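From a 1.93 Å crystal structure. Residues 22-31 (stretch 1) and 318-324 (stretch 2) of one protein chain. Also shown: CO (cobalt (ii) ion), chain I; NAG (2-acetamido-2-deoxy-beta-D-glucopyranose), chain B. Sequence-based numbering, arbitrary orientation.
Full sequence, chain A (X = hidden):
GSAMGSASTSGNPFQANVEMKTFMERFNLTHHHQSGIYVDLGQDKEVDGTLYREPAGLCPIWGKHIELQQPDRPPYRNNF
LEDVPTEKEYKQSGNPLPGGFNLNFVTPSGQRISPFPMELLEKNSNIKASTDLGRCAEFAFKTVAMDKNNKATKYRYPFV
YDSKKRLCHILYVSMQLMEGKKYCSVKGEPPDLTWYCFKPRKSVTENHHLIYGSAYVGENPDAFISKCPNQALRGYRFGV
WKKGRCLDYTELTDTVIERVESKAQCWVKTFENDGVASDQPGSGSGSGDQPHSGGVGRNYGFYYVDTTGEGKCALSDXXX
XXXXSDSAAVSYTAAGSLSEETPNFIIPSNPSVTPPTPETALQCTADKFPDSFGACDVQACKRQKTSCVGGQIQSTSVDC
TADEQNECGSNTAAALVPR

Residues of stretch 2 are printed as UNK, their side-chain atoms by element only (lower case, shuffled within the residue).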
# COMPACT_ATOMS: atom_id res chain seq x y z
N THR A 22 1.73 10.15 18.02
CA THR A 22 0.79 9.13 17.57
C THR A 22 0.47 9.34 16.10
O THR A 22 0.44 8.39 15.33
CB THR A 22 -0.50 9.16 18.40
OG1 THR A 22 -0.20 8.87 19.77
CG2 THR A 22 -1.47 8.14 17.88
N PHE A 23 0.26 10.59 15.72
CA PHE A 23 -0.09 10.91 14.34
C PHE A 23 1.07 10.54 13.42
O PHE A 23 0.87 9.88 12.39
CB PHE A 23 -0.45 12.38 14.19
CG PHE A 23 -0.54 12.86 12.76
CD1 PHE A 23 -1.67 12.61 12.00
CD2 PHE A 23 0.51 13.55 12.19
CE1 PHE A 23 -1.74 13.05 10.68
CE2 PHE A 23 0.45 14.01 10.88
CZ PHE A 23 -0.67 13.76 10.12
N MET A 24 2.28 10.94 13.80
CA MET A 24 3.46 10.68 12.97
C MET A 24 3.81 9.21 12.85
O MET A 24 4.45 8.81 11.87
CB MET A 24 4.67 11.43 13.50
CG MET A 24 4.60 12.93 13.33
SD MET A 24 4.39 13.50 11.63
CE MET A 24 5.95 12.95 10.94
N GLU A 25 3.44 8.41 13.86
CA GLU A 25 3.65 6.96 13.82
C GLU A 25 3.06 6.30 12.56
O GLU A 25 3.63 5.35 12.02
CB GLU A 25 3.01 6.31 15.06
CG GLU A 25 3.96 6.12 16.24
CD GLU A 25 4.61 4.73 16.28
OE1 GLU A 25 3.89 3.73 16.40
OE2 GLU A 25 5.85 4.65 16.22
N ARG A 26 1.95 6.82 12.06
CA ARG A 26 1.28 6.18 10.94
C ARG A 26 2.15 6.15 9.69
O ARG A 26 1.84 5.41 8.73
CB ARG A 26 -0.05 6.86 10.64
CG ARG A 26 0.05 8.19 9.99
CD ARG A 26 -1.28 8.91 9.97
NE ARG A 26 -1.96 8.85 11.26
CZ ARG A 26 -3.18 9.32 11.50
NH1 ARG A 26 -3.89 9.91 10.53
NH2 ARG A 26 -3.67 9.20 12.73
N PHE A 27 3.22 6.94 9.67
CA PHE A 27 4.07 7.01 8.49
C PHE A 27 5.24 6.06 8.55
O PHE A 27 6.01 5.98 7.59
CB PHE A 27 4.56 8.43 8.30
CG PHE A 27 3.46 9.41 8.03
CD1 PHE A 27 2.71 9.30 6.89
CD2 PHE A 27 3.14 10.40 8.96
CE1 PHE A 27 1.68 10.18 6.63
CE2 PHE A 27 2.11 11.28 8.71
CZ PHE A 27 1.38 11.18 7.55
N ASN A 28 5.40 5.35 9.65
CA ASN A 28 6.51 4.42 9.81
C ASN A 28 6.16 3.05 9.31
O ASN A 28 5.73 2.23 10.03
CB ASN A 28 7.02 4.37 11.25
CG ASN A 28 8.35 3.64 11.37
OD1 ASN A 28 8.72 2.90 10.48
ND2 ASN A 28 9.07 3.86 12.46
N LEU A 29 6.37 2.83 8.03
CA LEU A 29 6.04 1.55 7.42
C LEU A 29 6.96 0.41 7.86
O LEU A 29 6.63 -0.77 7.72
CB LEU A 29 6.08 1.69 5.91
CG LEU A 29 4.98 2.61 5.38
CD1 LEU A 29 5.25 3.12 3.96
CD2 LEU A 29 3.61 1.84 5.44
N THR A 30 8.13 0.73 8.40
CA THR A 30 8.96 -0.34 8.93
C THR A 30 8.35 -0.95 10.21
O THR A 30 8.43 -2.15 10.47
CB THR A 30 10.39 0.16 9.25
OG1 THR A 30 10.92 0.83 8.11
CG2 THR A 30 11.26 -1.01 9.61
N HIS A 31 7.79 -0.04 11.01
CA HIS A 31 7.18 -0.32 12.30
C HIS A 31 5.90 -1.15 12.22
O HIS A 31 5.76 -2.17 12.85
CB HIS A 31 6.94 1.00 13.06
CG HIS A 31 6.44 0.82 14.46
ND1 HIS A 31 6.83 -0.23 15.26
CD2 HIS A 31 5.60 1.58 15.21
CE1 HIS A 31 6.24 -0.14 16.44
NE2 HIS A 31 5.49 0.95 16.43
N UNK A 318 14.01 7.58 4.21
CA UNK A 318 14.00 8.03 5.61
C UNK A 318 12.58 8.18 6.16
O UNK A 318 11.79 9.01 5.68
o UNK A 318 17.75 7.52 6.10
c UNK A 318 17.03 8.47 6.45
c UNK A 318 14.75 9.36 5.74
n UNK A 318 16.89 8.84 7.73
c UNK A 318 16.25 9.27 5.41
N UNK A 319 12.24 7.36 7.15
CA UNK A 319 10.95 7.46 7.81
C UNK A 319 10.80 8.88 8.36
O UNK A 319 11.68 9.36 9.08
c UNK A 319 10.84 5.02 8.35
c UNK A 319 9.53 6.64 9.72
c UNK A 319 10.81 6.42 8.93
N UNK A 320 9.71 9.57 8.01
CA UNK A 320 9.61 10.93 8.54
C UNK A 320 9.36 10.97 10.07
O UNK A 320 8.66 10.13 10.65
c UNK A 320 7.66 10.40 7.29
c UNK A 320 8.43 11.53 7.76
c UNK A 320 8.60 9.25 7.09
N UNK A 321 9.96 11.96 10.71
CA UNK A 321 9.71 12.17 12.14
C UNK A 321 9.38 13.63 12.42
O UNK A 321 9.23 14.03 13.56
o UNK A 321 13.20 11.96 13.32
c UNK A 321 12.17 12.44 12.81
c UNK A 321 10.89 11.66 13.00
o UNK A 321 12.17 13.52 12.17
N UNK A 322 9.25 14.42 11.35
CA UNK A 322 8.70 15.75 11.45
C UNK A 322 8.14 16.17 10.09
O UNK A 322 8.25 15.43 9.10
s UNK A 322 11.24 16.93 10.90
c UNK A 322 9.76 16.76 11.95
N UNK A 323 7.54 17.35 10.06
CA UNK A 323 6.92 17.89 8.87
C UNK A 323 7.32 19.33 8.69
O UNK A 323 7.54 20.05 9.67
c UNK A 323 4.73 16.48 9.17
c UNK A 323 5.39 17.83 8.95
c UNK A 323 3.23 16.65 9.40
c UNK A 323 5.02 15.60 7.96
N UNK A 324 7.36 19.75 7.45
CA UNK A 324 7.62 21.13 7.10
C UNK A 324 6.40 21.63 6.36
O UNK A 324 5.96 21.00 5.40
c UNK A 324 8.90 21.26 6.23
c UNK A 324 10.12 20.94 7.08
c UNK A 324 9.01 22.64 5.56
CO CO I . 3.97 1.58 16.95
C1 NAG B . 10.46 3.42 12.73
C2 NAG B . 11.44 4.17 13.63
C3 NAG B . 12.70 3.35 13.86
C4 NAG B . 12.34 1.96 14.36
C5 NAG B . 11.36 1.31 13.39
C6 NAG B . 10.97 -0.08 13.88
C7 NAG B . 10.99 6.51 13.16
C8 NAG B . 11.40 7.72 12.37
N2 NAG B . 11.78 5.44 13.03
O3 NAG B . 13.52 4.01 14.84
O4 NAG B . 13.52 1.16 14.47
O5 NAG B . 10.19 2.11 13.25
O6 NAG B . 10.20 0.03 15.08
O7 NAG B . 10.00 6.50 13.87
O HOH W 1 7.08 8.20 11.55
O HOH W 2 5.55 2.69 18.53
O HOH W 3 4.36 0.57 18.74
O HOH W 4 2.52 0.02 17.05

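Position 318 carries five side-chain atoms in a chain without a ring: three carbons in sequence, the third bearing one oxygen and one nitrogen. They touch nothing on stretch 1. A carboxamide at that length is glutamine. Q318 lies out of reach of stretch 1, so the segment enters the contact only at the next residue.

At position 319 there are three carbons, one attached to CA and carrying the other two, and they pack against N28, F27 and T30. This fork directly at CB, with no heteroatom, identifies valine. The CA-to-CB bond of V319 points toward stretch 1, and chi1 is t. CG1 packs 3.6 Å from N28 CG and 4.2 Å from F27 O, while CG2 lies 4.2 Å from T30 OG1. The sugar adds to these surroundings: N28 ND2 is bonded covalently to C1 of the NAG at 1.5 Å, and the NAG methyl carbon C8 comes within 3.4 Å of V319 CG1. The valine therefore meets both the glycosylated asparagine and its glycan.

Position 320 also has three carbons, but here they close a ring onto the backbone nitrogen, and the ring touches two apolar side chains of stretch 1, those of F27 and M24. The closed ring makes the residue proline. The ring of P320 has a C-gamma endo pucker, and its CG rests 3.8 Å from F27 CB; its approach to the phenylalanine ring is oblique. CB of P320 lies 4.3 Å from M24 CE.

The side chain at position 321 has two carbons, the second carrying two oxygens, and makes no contact with stretch 1. This is the short carboxylate of aspartate. CB of D321 points away from stretch 1, and OD1 is hydrogen-bonded elsewhere in the structure. Contact is left to the backbone, where C of D321 lies 3.8 Å from M24 CE.

One carbon followed by a sulfur, with no side-chain contact to stretch 1, defines position 322 as cysteine. C322 begins the strand and is covalently bonded to a group elsewhere in the structure. Its CB also points away, but its backbone N is 3.6 Å from M24 CE.

Four carbons forked at the second, packed against M24 and F23, distinguish position 323 as leucine. Its CB turns back toward stretch 1, and chi1 and chi2 are m and t. L323 CG lies 3.9 Å from M24 SD, and CD1 reaches the edge of the F23 ring, 4.1 Å from CE2.

Position 324 has one carbon carrying two more, which touch nothing on stretch 1; this is again valine. V324 is out of reach of stretch 1.

The contact is mainly apolar, and no direct hydrogen bond crosses it. M24, with all three chi angles in m, is covered most extensively: its terminal methyl CE sits against the backbone of 320–322, and SD meets L323, while F23 and F27 contribute further packing. Water 1 supplies a polar link by donating to both M24 O and P320 O, each at 2.7 Å. Within stretch 1, N28 OD1 accepts a hydrogen bond from H31 N at 3.1 Å, tying the asparagine that touches V319 to the helical-phi/psi residues that follow it.

Stretch 2 (318-324) QVPDCLV
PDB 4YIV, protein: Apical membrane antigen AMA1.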